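Local atomic coordinates of outer membrane protein SusF (Bacteroides thetaiotaomicron, PDB entry 4FE9), a protein that binds starch at the bacterial cell surface, through carbohydrate-binding modules, before the glycan is transported into the periplasm for degradation. Residues L27-M41 with I129-A143. Residues are numbered along the deposited sequence; the frame is centred on the assembly and turned at random.
Sequences LTATFTAGKDASIVM and IQLVGNEVSITLQPA. With EDO (1,2-ethanediol), chain D.
With chi1 at 49°, Asn134 tucks CG between its own backbone N and carbonyl carbon, and its amide is thereby presented to the main chain of Phe31. Asn134 OD1 accepts from Phe31 N at 2.9 Å, in the carbonyl plane and on a lone pair, while Asn134 ND2 returns an almost straight bond to Phe31 O, also 2.9 Å. The Phe31 ring sets its edge near Gly133 CA, and Val136 CG1 packs on Phe31 CB at 3.9 Å. The amide thus stands in for main-chain pairing between the two parallel strand pairings in the Ig-like N-terminal domain: strand 27-33 beside 129-132, where Val132 N donates to Leu27 O, and, after the turn around Asp36, strand 38-40 beside 136-141. An alanine in place of Asn134 would probably leave both Phe31 N and Phe31 O without these mates and let the strands part there. In the second pairing Thr139 bonds through N to Ala37 O (2.9 Å) and through O to Ile39 N (3.0 Å), and a water joins Thr139 OG1 to Ile39 O. Leu140 CD1 lies 3.9 Å from Ile39 CG2, and CD2 meets Met41 CG, against helix 92-102, whose Leu95 touches Ile39 and whose Asp96 touches Leu140 and Met41.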
loop_
_atom_site.group_PDB
_atom_site.type_symbol
_atom_site.label_atom_id
_atom_site.label_comp_id
_atom_site.label_asym_id
_atom_site.label_seq_id
_atom_site.Cartn_x
_atom_site.Cartn_y
_atom_site.Cartn_z
ATOM N N LEU A 27 37.376 -25.852 -7.567
ATOM C CA LEU A 27 37.714 -26.014 -6.149
ATOM C C LEU A 27 36.496 -25.849 -5.268
ATOM O O LEU A 27 35.572 -25.117 -5.614
ATOM C CB LEU A 27 38.789 -25.025 -5.742
ATOM C CG LEU A 27 40.067 -25.013 -6.602
ATOM C CD1 LEU A 27 41.117 -24.184 -5.911
ATOM C CD2 LEU A 27 40.589 -26.443 -6.869
ATOM N N THR A 28 36.460 -26.580 -4.154
ATOM C CA THR A 28 35.361 -26.439 -3.229
ATOM C C THR A 28 35.807 -25.942 -1.856
ATOM O O THR A 28 36.975 -25.995 -1.513
ATOM C CB THR A 28 34.490 -27.726 -3.104
ATOM O OG1 THR A 28 35.295 -28.807 -2.681
ATOM C CG2 THR A 28 33.837 -28.077 -4.445
ATOM N N ALA A 29 34.884 -25.330 -1.143
ATOM C CA ALA A 29 35.121 -24.984 0.260
ATOM C C ALA A 29 33.928 -25.426 1.074
ATOM O O ALA A 29 32.808 -25.427 0.576
ATOM C CB ALA A 29 35.335 -23.493 0.406
ATOM N N THR A 30 34.157 -25.705 2.345
ATOM C CA THR A 30 33.067 -26.024 3.246
ATOM C C THR A 30 33.075 -25.065 4.380
ATOM O O THR A 30 34.103 -24.841 4.998
ATOM C CB THR A 30 33.175 -27.463 3.788
ATOM O OG1 THR A 30 33.103 -28.373 2.690
ATOM C CG2 THR A 30 32.020 -27.766 4.772
ATOM N N PHE A 31 31.976 -24.353 4.506
ATOM C CA PHE A 31 31.746 -23.432 5.618
ATOM C C PHE A 31 30.835 -24.064 6.659
ATOM O O PHE A 31 29.874 -24.774 6.310
ATOM C CB PHE A 31 31.073 -22.182 5.090
ATOM C CG PHE A 31 31.934 -21.391 4.172
ATOM C CD1 PHE A 31 32.843 -20.457 4.682
ATOM C CD2 PHE A 31 31.862 -21.587 2.791
ATOM C CE1 PHE A 31 33.744 -19.802 3.830
ATOM C CE2 PHE A 31 32.657 -20.858 1.934
ATOM C CZ PHE A 31 33.637 -19.983 2.456
ATOM N N THR A 32 31.022 -23.650 7.911
ATOM C CA THR A 32 30.090 -24.009 9.000
ATOM C C THR A 32 29.691 -22.765 9.786
ATOM O O THR A 32 30.455 -21.791 9.857
ATOM C CB THR A 32 30.739 -24.986 9.991
ATOM O OG1 THR A 32 31.937 -24.390 10.495
ATOM C CG2 THR A 32 31.092 -26.324 9.298
ATOM N N ALA A 33 28.531 -22.820 10.441
ATOM C CA ALA A 33 28.088 -21.687 11.286
ATOM C C ALA A 33 29.043 -21.490 12.459
ATOM O O ALA A 33 29.652 -22.445 12.930
ATOM C CB ALA A 33 26.614 -21.901 11.786
ATOM N N GLY A 34 29.359 -20.228 12.754
ATOM C CA GLY A 34 30.293 -19.906 13.832
ATOM C C GLY A 34 29.706 -20.235 15.201
ATOM O O GLY A 34 28.511 -20.571 15.320
ATOM N N LYS A 35 30.495 -20.044 16.240
ATOM C CA LYS A 35 30.021 -20.337 17.606
ATOM C C LYS A 35 28.922 -19.374 18.114
ATOM O O LYS A 35 28.134 -19.746 18.928
ATOM C CB LYS A 35 31.181 -20.415 18.584
ATOM C CG LYS A 35 31.740 -19.062 19.035
ATOM C CD LYS A 35 33.170 -19.243 19.623
ATOM C CE LYS A 35 33.419 -18.334 20.835
ATOM N NZ LYS A 35 32.704 -17.022 20.701
ATOM N N ASP A 36 28.774 -18.212 17.482
ATOM C CA ASP A 36 27.688 -17.322 17.851
ATOM C C ASP A 36 26.500 -17.496 16.914
ATOM O O ASP A 36 26.181 -16.599 16.119
ATOM C CB ASP A 36 28.175 -15.857 17.894
ATOM C CG ASP A 36 29.306 -15.640 18.921
ATOM O OD1 ASP A 36 29.090 -15.939 20.107
ATOM O OD2 ASP A 36 30.440 -15.249 18.527
ATOM N N ALA A 37 25.836 -18.650 17.007
ATOM C CA ALA A 37 24.851 -19.056 15.993
ATOM C C ALA A 37 23.416 -18.636 16.352
ATOM O O ALA A 37 22.563 -18.512 15.481
ATOM C CB ALA A 37 24.933 -20.580 15.730
ATOM N N SER A 38 23.206 -18.283 17.626
ATOM C CA SER A 38 21.870 -18.014 18.130
ATOM C C SER A 38 21.902 -16.828 19.052
ATOM O O SER A 38 21.941 -16.995 20.269
ATOM C CB SER A 38 21.331 -19.229 18.909
ATOM O OG SER A 38 21.251 -20.363 18.088
ATOM N N ILE A 39 21.896 -15.624 18.481
ATOM C CA ILE A 39 22.213 -14.425 19.234
ATOM C C ILE A 39 20.918 -13.766 19.801
ATOM O O ILE A 39 19.915 -13.677 19.115
ATOM C CB ILE A 39 22.908 -13.420 18.326
ATOM C CG1 ILE A 39 24.259 -13.943 17.913
ATOM C CG2 ILE A 39 23.033 -12.034 19.018
ATOM C CD1 ILE A 39 24.773 -13.287 16.634
ATOM N N VAL A 40 20.930 -13.449 21.092
ATOM C CA VAL A 40 19.811 -12.729 21.732
ATOM C C VAL A 40 20.307 -11.376 22.185
ATOM O O VAL A 40 21.134 -11.287 23.070
ATOM C CB VAL A 40 19.271 -13.531 22.993
ATOM C CG1 VAL A 40 18.250 -12.694 23.770
ATOM C CG2 VAL A 40 18.640 -14.845 22.555
ATOM N N MET A 41 19.890 -10.327 21.514
ATOM C CA MET A 41 20.553 -9.031 21.692
ATOM C C MET A 41 20.393 -8.565 23.150
ATOM O O MET A 41 21.295 -7.937 23.717
ATOM C CB MET A 41 19.974 -7.984 20.738
ATOM C CG MET A 41 20.383 -8.160 19.290
ATOM S SD MET A 41 22.165 -8.192 19.126
ATOM C CE MET A 41 22.570 -6.511 19.638
ATOM N N ILE A 129 41.784 -18.119 -7.364
ATOM C CA ILE A 129 40.994 -19.192 -7.929
ATOM C C ILE A 129 39.730 -19.378 -7.119
ATOM O O ILE A 129 39.790 -19.507 -5.915
ATOM C CB ILE A 129 41.807 -20.518 -7.978
ATOM C CG1 ILE A 129 43.013 -20.339 -8.904
ATOM C CG2 ILE A 129 40.964 -21.647 -8.495
ATOM C CD1 ILE A 129 44.315 -20.776 -8.258
ATOM N N GLN A 130 38.590 -19.372 -7.812
ATOM C CA GLN A 130 37.261 -19.356 -7.198
ATOM C C GLN A 130 37.015 -20.632 -6.348
ATOM O O GLN A 130 37.333 -21.750 -6.781
ATOM C CB GLN A 130 36.213 -19.267 -8.316
ATOM C CG GLN A 130 34.808 -19.378 -7.880
ATOM C CD GLN A 130 34.323 -18.112 -7.188
ATOM O OE1 GLN A 130 34.305 -17.021 -7.790
ATOM N NE2 GLN A 130 34.010 -18.225 -5.896
ATOM N N LEU A 131 36.548 -20.451 -5.118
ATOM C CA LEU A 131 36.016 -21.587 -4.310
ATOM C C LEU A 131 34.508 -21.665 -4.386
ATOM O O LEU A 131 33.820 -20.646 -4.271
ATOM C CB LEU A 131 36.486 -21.482 -2.840
ATOM C CG LEU A 131 37.996 -21.262 -2.669
ATOM C CD1 LEU A 131 38.377 -20.864 -1.279
ATOM C CD2 LEU A 131 38.826 -22.470 -3.137
ATOM N N VAL A 132 33.977 -22.846 -4.696
ATOM C CA VAL A 132 32.527 -23.053 -4.629
ATOM C C VAL A 132 32.149 -23.651 -3.260
ATOM O O VAL A 132 32.626 -24.746 -2.888
ATOM C CB VAL A 132 31.998 -23.983 -5.783
ATOM C CG1 VAL A 132 30.487 -24.175 -5.659
ATOM C CG2 VAL A 132 32.351 -23.413 -7.157
ATOM N N GLY A 133 31.454 -22.861 -2.445
ATOM C CA GLY A 133 31.161 -23.274 -1.076
ATOM C C GLY A 133 29.670 -23.292 -0.820
ATOM O O GLY A 133 28.888 -22.916 -1.684
ATOM N N ASN A 134 29.272 -23.688 0.389
ATOM C CA ASN A 134 27.850 -23.752 0.732
ATOM C C ASN A 134 27.459 -22.472 1.496
ATOM O O ASN A 134 28.315 -21.801 2.022
ATOM C CB ASN A 134 27.611 -24.962 1.632
ATOM C CG ASN A 134 28.598 -25.016 2.789
ATOM O OD1 ASN A 134 29.792 -24.834 2.592
ATOM N ND2 ASN A 134 28.084 -25.065 3.993
ATOM N N GLU A 135 26.158 -22.265 1.702
ATOM C CA GLU A 135 25.658 -21.275 2.666
ATOM C C GLU A 135 25.491 -21.850 4.067
ATOM O O GLU A 135 25.341 -23.041 4.226
ATOM C CB GLU A 135 24.327 -20.723 2.173
ATOM C CG GLU A 135 24.369 -20.391 0.718
ATOM C CD GLU A 135 23.078 -19.776 0.205
ATOM O OE1 GLU A 135 21.988 -20.270 0.583
ATOM O OE2 GLU A 135 23.152 -18.793 -0.579
ATOM N N VAL A 136 25.502 -20.983 5.083
ATOM C CA VAL A 136 25.215 -21.399 6.449
ATOM C C VAL A 136 24.211 -20.414 7.093
ATOM O O VAL A 136 23.920 -19.358 6.504
ATOM C CB VAL A 136 26.501 -21.468 7.309
ATOM C CG1 VAL A 136 27.529 -22.464 6.673
ATOM C CG2 VAL A 136 27.128 -20.104 7.463
ATOM N N SER A 137 23.655 -20.798 8.257
ATOM C CA SER A 137 22.483 -20.105 8.889
ATOM C C SER A 137 22.880 -19.753 10.278
ATOM O O SER A 137 23.462 -20.582 10.975
ATOM C CB SER A 137 21.273 -21.043 9.033
ATOM O OG SER A 137 20.714 -21.343 7.798
ATOM N N ILE A 138 22.499 -18.547 10.711
ATOM C CA ILE A 138 22.407 -18.241 12.113
ATOM C C ILE A 138 21.089 -17.480 12.349
ATOM O O ILE A 138 20.321 -17.207 11.391
ATOM C CB ILE A 138 23.599 -17.364 12.586
ATOM C CG1 ILE A 138 23.539 -16.002 11.909
ATOM C CG2 ILE A 138 24.978 -18.059 12.266
ATOM C CD1 ILE A 138 24.384 -14.987 12.591
ATOM N N THR A 139 20.777 -17.240 13.612
ATOM C CA THR A 139 19.643 -16.396 13.956
ATOM C C THR A 139 20.014 -15.354 14.982
ATOM O O THR A 139 21.054 -15.464 15.649
ATOM C CB THR A 139 18.521 -17.210 14.518
ATOM O OG1 THR A 139 18.895 -17.696 15.822
ATOM C CG2 THR A 139 18.181 -18.379 13.565
ATOM N N LEU A 140 19.252 -14.258 14.978
ATOM C CA LEU A 140 19.492 -13.155 15.873
ATOM C C LEU A 140 18.128 -12.587 16.285
ATOM O O LEU A 140 17.219 -12.451 15.452
ATOM C CB LEU A 140 20.333 -12.055 15.182
ATOM C CG LEU A 140 20.650 -10.776 15.978
ATOM C CD1 LEU A 140 22.060 -10.216 15.683
ATOM C CD2 LEU A 140 19.597 -9.691 15.735
ATOM N N GLN A 141 17.989 -12.284 17.556
ATOM C CA GLN A 141 16.758 -11.691 18.053
ATOM C C GLN A 141 17.039 -10.292 18.534
ATOM O O GLN A 141 17.747 -10.098 19.533
ATOM C CB GLN A 141 16.205 -12.524 19.216
ATOM C CG GLN A 141 14.893 -11.938 19.821
ATOM C CD GLN A 141 14.526 -12.606 21.133
ATOM O OE1 GLN A 141 15.042 -13.655 21.457
ATOM N NE2 GLN A 141 13.696 -11.966 21.905
ATOM N N PRO A 142 16.446 -9.303 17.867
ATOM C CA PRO A 142 16.664 -7.928 18.288
ATOM C C PRO A 142 16.151 -7.716 19.696
ATOM O O PRO A 142 15.429 -8.559 20.212
ATOM C CB PRO A 142 15.831 -7.119 17.292
ATOM C CG PRO A 142 15.771 -7.963 16.075
ATOM C CD PRO A 142 15.715 -9.388 16.591
ATOM N N ALA A 143 16.613 -6.652 20.339
ATOM C CA ALA A 143 16.325 -6.404 21.749
ATOM C C ALA A 143 14.836 -6.093 21.920
ATOM O O ALA A 143 14.111 -5.854 20.935
ATOM C CB ALA A 143 17.136 -5.272 22.259
HETATM C C1 EDO D . 13.993 -13.081 25.408
HETATM O O1 EDO D . 12.809 -12.344 25.048
HETATM C C2 EDO D . 15.138 -12.103 25.626
HETATM O O2 EDO D . 14.670 -10.940 26.353
HETATM O O HOH W 1 37.532 -23.345 -8.923
HETATM O O HOH W 2 18.506 -15.830 18.031
#